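Local coordinates for protein flavohemoglobin (Malassezia yamatoensis, PDB 6O0A) that binds heme and FAD and is needed for nitric oxide resistance, probably acting as a nitric oxide dioxygenase that passes electrons from NAD(P)H through flavin to heme, at residues Q165-V170 with D195-T200; D185-V190 with I249-E254. All coordinates share one frame; numbering follows the deposited sequence.

Contact 1: Q165-V170 with D195-T200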
loop_
_atom_site.group_PDB
_atom_site.type_symbol
_atom_site.label_atom_id
_atom_site.label_comp_id
_atom_site.label_asym_id
_atom_site.label_seq_id
_atom_site.Cartn_x
_atom_site.Cartn_y
_atom_site.Cartn_z
ATOM N N GLN A 165 0.056 17.989 -6.557
ATOM C CA GLN A 165 1.305 17.648 -7.221
ATOM C C GLN A 165 1.982 18.875 -7.832
ATOM O O GLN A 165 1.344 19.871 -8.186
ATOM C CB GLN A 165 1.067 16.621 -8.324
ATOM C CG GLN A 165 0.410 15.370 -7.809
ATOM C CD GLN A 165 1.161 14.811 -6.633
ATOM O OE1 GLN A 165 2.359 14.536 -6.721
ATOM N NE2 GLN A 165 0.472 14.664 -5.508
ATOM N N ALA A 166 3.297 18.754 -7.997
ATOM C CA ALA A 166 4.129 19.782 -8.608
ATOM C C ALA A 166 4.139 19.705 -10.127
ATOM O O ALA A 166 4.842 20.491 -10.769
ATOM C CB ALA A 166 5.567 19.662 -8.078
ATOM N N ASN A 167 3.384 18.778 -10.712
ATOM C CA ASN A 167 3.377 18.577 -12.150
ATOM C C ASN A 167 1.975 18.141 -12.551
ATOM O O ASN A 167 1.107 17.928 -11.703
ATOM C CB ASN A 167 4.412 17.537 -12.566
ATOM C CG ASN A 167 4.189 16.212 -11.879
ATOM O OD1 ASN A 167 3.131 15.596 -12.043
ATOM N ND2 ASN A 167 5.174 15.763 -11.098
ATOM N N ASN A 168 1.761 18.004 -13.862
ATOM C CA ASN A 168 0.455 17.646 -14.398
ATOM C C ASN A 168 0.485 16.295 -15.109
ATOM O O ASN A 168 -0.303 16.056 -16.026
ATOM C CB ASN A 168 -0.046 18.733 -15.349
ATOM C CG ASN A 168 0.827 18.874 -16.577
ATOM O OD1 ASN A 168 1.947 18.362 -16.624
ATOM N ND2 ASN A 168 0.309 19.564 -17.595
ATOM N N ILE A 169 1.396 15.407 -14.715
ATOM C CA ILE A 169 1.505 14.094 -15.330
ATOM C C ILE A 169 1.186 13.042 -14.275
ATOM O O ILE A 169 0.995 13.359 -13.102
ATOM C CB ILE A 169 2.886 13.864 -15.982
ATOM C CG1 ILE A 169 4.049 14.220 -15.051
ATOM C CG2 ILE A 169 2.976 14.723 -17.254
ATOM C CD1 ILE A 169 4.335 13.238 -13.901
ATOM N N VAL A 170 1.111 11.780 -14.702
ATOM C CA VAL A 170 0.954 10.684 -13.750
ATOM C C VAL A 170 2.226 9.865 -13.583
ATOM O O VAL A 170 2.363 9.179 -12.559
ATOM C CB VAL A 170 -0.240 9.768 -14.091
ATOM C CG1 VAL A 170 -1.553 10.558 -13.970
ATOM C CG2 VAL A 170 -0.103 9.162 -15.466
ATOM N N ASP A 195 13.733 13.599 -17.551
ATOM C CA ASP A 195 13.078 14.625 -18.339
ATOM C C ASP A 195 12.926 15.843 -17.431
ATOM O O ASP A 195 13.492 15.891 -16.336
ATOM C CB ASP A 195 11.783 14.090 -18.981
ATOM C CG ASP A 195 10.728 13.657 -17.980
ATOM O OD1 ASP A 195 10.621 14.283 -16.906
ATOM O OD2 ASP A 195 9.982 12.688 -18.287
ATOM N N ASN A 196 12.176 16.844 -17.878
ATOM C CA ASN A 196 12.131 18.108 -17.153
ATOM C C ASN A 196 10.920 18.235 -16.238
ATOM O O ASN A 196 10.636 19.336 -15.763
ATOM C CB ASN A 196 12.196 19.267 -18.141
ATOM C CG ASN A 196 13.533 19.330 -18.849
ATOM O OD1 ASN A 196 14.553 18.877 -18.308
ATOM N ND2 ASN A 196 13.544 19.884 -20.058
ATOM N N THR A 197 10.229 17.137 -15.950
ATOM C CA THR A 197 9.063 17.184 -15.070
ATOM C C THR A 197 9.478 17.506 -13.637
ATOM O O THR A 197 10.368 16.858 -13.085
ATOM C CB THR A 197 8.323 15.841 -15.107
ATOM O OG1 THR A 197 7.737 15.648 -16.403
ATOM C CG2 THR A 197 7.232 15.799 -14.057
ATOM N N ALA A 198 8.828 18.502 -13.033
ATOM C CA ALA A 198 9.129 18.858 -11.649
ATOM C C ALA A 198 8.683 17.746 -10.702
ATOM O O ALA A 198 7.627 17.138 -10.893
ATOM C CB ALA A 198 8.442 20.176 -11.279
ATOM N N MET A 199 9.493 17.482 -9.667
ATOM C CA MET A 199 9.192 16.449 -8.685
ATOM C C MET A 199 8.330 17.010 -7.558
ATOM O O MET A 199 8.617 18.088 -7.023
ATOM C CB MET A 199 10.480 15.866 -8.093
ATOM C CG MET A 199 11.305 15.052 -9.085
ATOM S SD MET A 199 12.915 14.630 -8.395
ATOM C CE MET A 199 12.430 13.687 -6.948
ATOM N N THR A 200 7.281 16.268 -7.207
ATOM C CA THR A 200 6.538 16.553 -5.984
ATOM C C THR A 200 7.364 16.098 -4.787
ATOM O O THR A 200 7.883 14.975 -4.801
ATOM C CB THR A 200 5.203 15.808 -5.991
ATOM O OG1 THR A 200 4.444 16.215 -7.134
ATOM C CG2 THR A 200 4.408 16.136 -4.741
#

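Contact 2: D185-V190 with I249-E254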
loop_
_atom_site.group_PDB
_atom_site.type_symbol
_atom_site.label_atom_id
_atom_site.label_comp_id
_atom_site.label_asym_id
_atom_site.label_seq_id
_atom_site.Cartn_x
_atom_site.Cartn_y
_atom_site.Cartn_z
ATOM N N ASP A 185 19.545 -10.567 -1.396
ATOM C CA ASP A 185 18.410 -10.411 -2.297
ATOM C C ASP A 185 17.802 -9.011 -2.327
ATOM O O ASP A 185 16.702 -8.851 -2.882
ATOM C CB ASP A 185 17.307 -11.439 -1.965
ATOM C CG ASP A 185 16.763 -11.299 -0.557
ATOM O OD1 ASP A 185 17.214 -10.416 0.201
ATOM O OD2 ASP A 185 15.861 -12.086 -0.206
ATOM N N VAL A 186 18.466 -7.988 -1.784
ATOM C CA VAL A 186 17.934 -6.627 -1.799
ATOM C C VAL A 186 18.888 -5.721 -2.564
ATOM O O VAL A 186 20.101 -5.731 -2.315
ATOM C CB VAL A 186 17.709 -6.090 -0.372
ATOM C CG1 VAL A 186 17.287 -4.639 -0.429
ATOM C CG2 VAL A 186 16.650 -6.936 0.338
ATOM N N VAL A 187 18.336 -4.915 -3.474
ATOM C CA VAL A 187 19.100 -3.955 -4.263
ATOM C C VAL A 187 18.577 -2.554 -3.955
ATOM O O VAL A 187 17.378 -2.283 -4.095
ATOM C CB VAL A 187 19.019 -4.272 -5.767
ATOM C CG1 VAL A 187 19.816 -3.255 -6.569
ATOM C CG2 VAL A 187 19.534 -5.689 -6.031
ATOM N N ASP A 188 19.487 -1.685 -3.517
ATOM C CA ASP A 188 19.217 -0.295 -3.157
ATOM C C ASP A 188 19.480 0.577 -4.383
ATOM O O ASP A 188 20.611 0.615 -4.894
ATOM C CB ASP A 188 20.135 0.060 -1.975
ATOM C CG ASP A 188 19.959 1.483 -1.459
ATOM O OD1 ASP A 188 19.081 2.216 -1.950
ATOM O OD2 ASP A 188 20.723 1.870 -0.534
ATOM N N MET A 189 18.426 1.231 -4.896
ATOM C CA MET A 189 18.463 1.886 -6.206
ATOM C C MET A 189 18.155 3.370 -6.067
ATOM O O MET A 189 17.183 3.742 -5.404
ATOM C CB MET A 189 17.449 1.223 -7.142
ATOM C CG MET A 189 17.685 -0.284 -7.224
ATOM S SD MET A 189 16.480 -1.106 -8.301
ATOM C CE MET A 189 17.010 -0.498 -9.895
ATOM N N VAL A 190 18.963 4.216 -6.704
ATOM C CA VAL A 190 18.750 5.664 -6.694
ATOM C C VAL A 190 18.479 6.136 -8.117
ATOM O O VAL A 190 19.283 5.874 -9.019
ATOM C CB VAL A 190 19.955 6.419 -6.111
ATOM C CG1 VAL A 190 19.689 7.936 -6.141
ATOM C CG2 VAL A 190 20.269 5.936 -4.674
ATOM N N ILE A 249 13.064 -8.102 -12.932
ATOM C CA ILE A 249 13.275 -7.130 -13.997
ATOM C C ILE A 249 13.844 -5.829 -13.444
ATOM O O ILE A 249 14.809 -5.282 -13.990
ATOM C CB ILE A 249 11.962 -6.929 -14.781
ATOM C CG1 ILE A 249 11.659 -8.209 -15.570
ATOM C CG2 ILE A 249 12.087 -5.740 -15.728
ATOM C CD1 ILE A 249 10.289 -8.251 -16.222
ATOM N N PHE A 250 13.287 -5.329 -12.334
ATOM C CA PHE A 250 13.816 -4.109 -11.734
ATOM C C PHE A 250 15.260 -4.306 -11.267
ATOM O O PHE A 250 16.104 -3.431 -11.465
ATOM C CB PHE A 250 12.945 -3.670 -10.551
ATOM C CG PHE A 250 11.562 -3.225 -10.931
ATOM C CD1 PHE A 250 11.360 -2.297 -11.946
ATOM C CD2 PHE A 250 10.455 -3.703 -10.231
ATOM C CE1 PHE A 250 10.069 -1.871 -12.276
ATOM C CE2 PHE A 250 9.169 -3.296 -10.567
ATOM C CZ PHE A 250 8.974 -2.381 -11.582
ATOM N N GLN A 251 15.566 -5.453 -10.654
ATOM C CA GLN A 251 16.918 -5.641 -10.131
ATOM C C GLN A 251 17.944 -5.861 -11.223
ATOM O O GLN A 251 19.144 -5.739 -10.962
ATOM C CB GLN A 251 16.983 -6.824 -9.162
ATOM C CG GLN A 251 16.239 -6.624 -7.871
ATOM C CD GLN A 251 16.626 -7.673 -6.855
ATOM O OE1 GLN A 251 17.171 -8.727 -7.212
ATOM N NE2 GLN A 251 16.371 -7.383 -5.572
ATOM N N ASN A 252 17.525 -6.200 -12.436
ATOM C CA ASN A 252 18.495 -6.417 -13.491
ATOM C C ASN A 252 18.674 -5.197 -14.385
ATOM O O ASN A 252 19.349 -5.293 -15.409
ATOM C CB ASN A 252 18.119 -7.658 -14.294
ATOM C CG ASN A 252 18.570 -8.932 -13.604
ATOM O OD1 ASN A 252 19.595 -9.513 -13.961
ATOM N ND2 ASN A 252 17.833 -9.345 -12.575
ATOM N N GLN A 253 18.121 -4.050 -14.002
ATOM C CA GLN A 253 18.373 -2.815 -14.734
ATOM C C GLN A 253 19.801 -2.345 -14.501
ATOM O O GLN A 253 20.303 -2.368 -13.374
ATOM C CB GLN A 253 17.402 -1.726 -14.281
ATOM C CG GLN A 253 15.952 -2.088 -14.440
ATOM C CD GLN A 253 15.539 -2.204 -15.900
ATOM O OE1 GLN A 253 15.821 -1.321 -16.713
ATOM N NE2 GLN A 253 14.893 -3.303 -16.242
ATOM N N GLU A 254 20.456 -1.902 -15.565
ATOM C CA GLU A 254 21.808 -1.390 -15.430
ATOM C C GLU A 254 21.783 0.104 -15.135
ATOM O O GLU A 254 20.830 0.806 -15.477
ATOM C CB GLU A 254 22.614 -1.668 -16.697
ATOM C CG GLU A 254 22.697 -3.153 -17.015
ATOM C CD GLU A 254 23.768 -3.482 -18.030
ATOM O OE1 GLU A 254 23.692 -2.974 -19.171
ATOM O OE2 GLU A 254 24.691 -4.248 -17.679
#

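Contact 1: Q165-V170 with D195-T200
T200, A166 and T197 carry most of this meeting of two loops, which lies where the globin part of a flavohemoglobin gives way to its FAD-binding beta-barrel. Residues 165-170 are the linker between the last globin helix, 137-163, and strand 171-181; residues 195-200 belong to the loop after strand 186-193. The hydroxyl of T200 works in both directions. It accepts an almost straight bond from A166 N (2.9 Å, 175° at the hydrogen) and gives its own proton to OE1 of Q165 at 2.7 Å from OG1. That donor sits well above the carbonyl plane of the Q165 amide. Threonine suits a buried site of this kind, since one small group both accepts and donates while its methyl CG2 lies against the same amide. The Q165 side chain, bent at chi2, crosses that of T200 at about a right angle and brings OE1 to the hydroxyl; NE2 is held by L161 O in the preceding helix. The methyl of A166, short enough for the two backbones to come close, rests 3.6 Å from M199 O. T197 turns CG2 into the linker, where it touches the N167 side chain. T197 and I169 reach toward each other tip to tip, T197 CG2 lying 3.7 Å from I169 CG1, with CD1 just beyond. In N167, chi1 of 58° places the amide between the backbone N and the carbonyl carbon. From there OD1 accepts from I169 N in an Asx turn and also from N263 ND2, which fixes the amide's rotation and aims its NH2 across the contact. A198 O lies almost in the plane of N167's side-chain amide, and N167 ND2 meets it at 2.8 Å, nearly head-on to the carbonyl (C=O...N 175°).

Contact 2: D185-V190 with I249-E254
The end of helix 246-251 approaches strand 186-193 closest where the CA atoms of V187 and Q251 stand 6.5 Å apart, and N252 is the first residue to leave helical geometry. Q251 has the largest share of the buried surface. With its chain extended beyond CG (chi2 -166°), the side chain spans the distance from the helix to the strand and brings NE2 to D185 O at 3.1 Å. The carbonyl oxygen lies almost exactly in the amide plane of Q251, whereas the donor stands above the plane of that carbonyl, 53° out of it. The stronger partner of NE2 is I238 O in strand 234-239, so the buried amide grips that strand as well as the carbonyl just before strand 186-193, a task for which the length and NH2 group of glutamine are well fitted. V187 supplies the apolar side: its branch CG2 packs 3.6 Å from Q251 CD as the two side chains cross, one compact beta-branched residue covering the flat amide. Two residues along the strand, M189 also points to the helix. Its chain bends at chi3 (70°), bringing the terminal methyl CE to 3.4 Å from F250 O, and its flexible, unbranched thioether reaches from the strand to the helix backbone. The phenyl ring of F250 leads away from the contact, against I210 and A212 of strand 207-213, and lies about 6 Å from the bound FAD. Beyond the helix, Q253 folds back so that NE2 reaches I249 O at 3.0 Å, on the face opposite N252 N. A short helix laid over an antiparallel barrel beside the flavin cofactor is characteristic of the FAD-binding domain of the ferredoxin-NADP reductase family, to which flavohemoglobin reductase domains belong.

Along the chain the segments alternate: 165-170, 185-190, 195-200, then 249-254. Strand 171-181 follows the linker of contact 1 and pairs with strand 186-193, which carries 185-190 of contact 2 and runs on into the loop holding 195-200. The two contacts therefore share this antiparallel hairpin of the FAD-binding barrel, with centres about 24 Å apart and nearest atoms about 9 Å apart, and do not touch. Contact 1 is a surface contact that fastens the barrel to the linker from the globin helices; contact 2 is buried and joins helix 246-251 to the sheet near FAD. The hairpin thus connects the globin junction with the helix packing near the bound FAD.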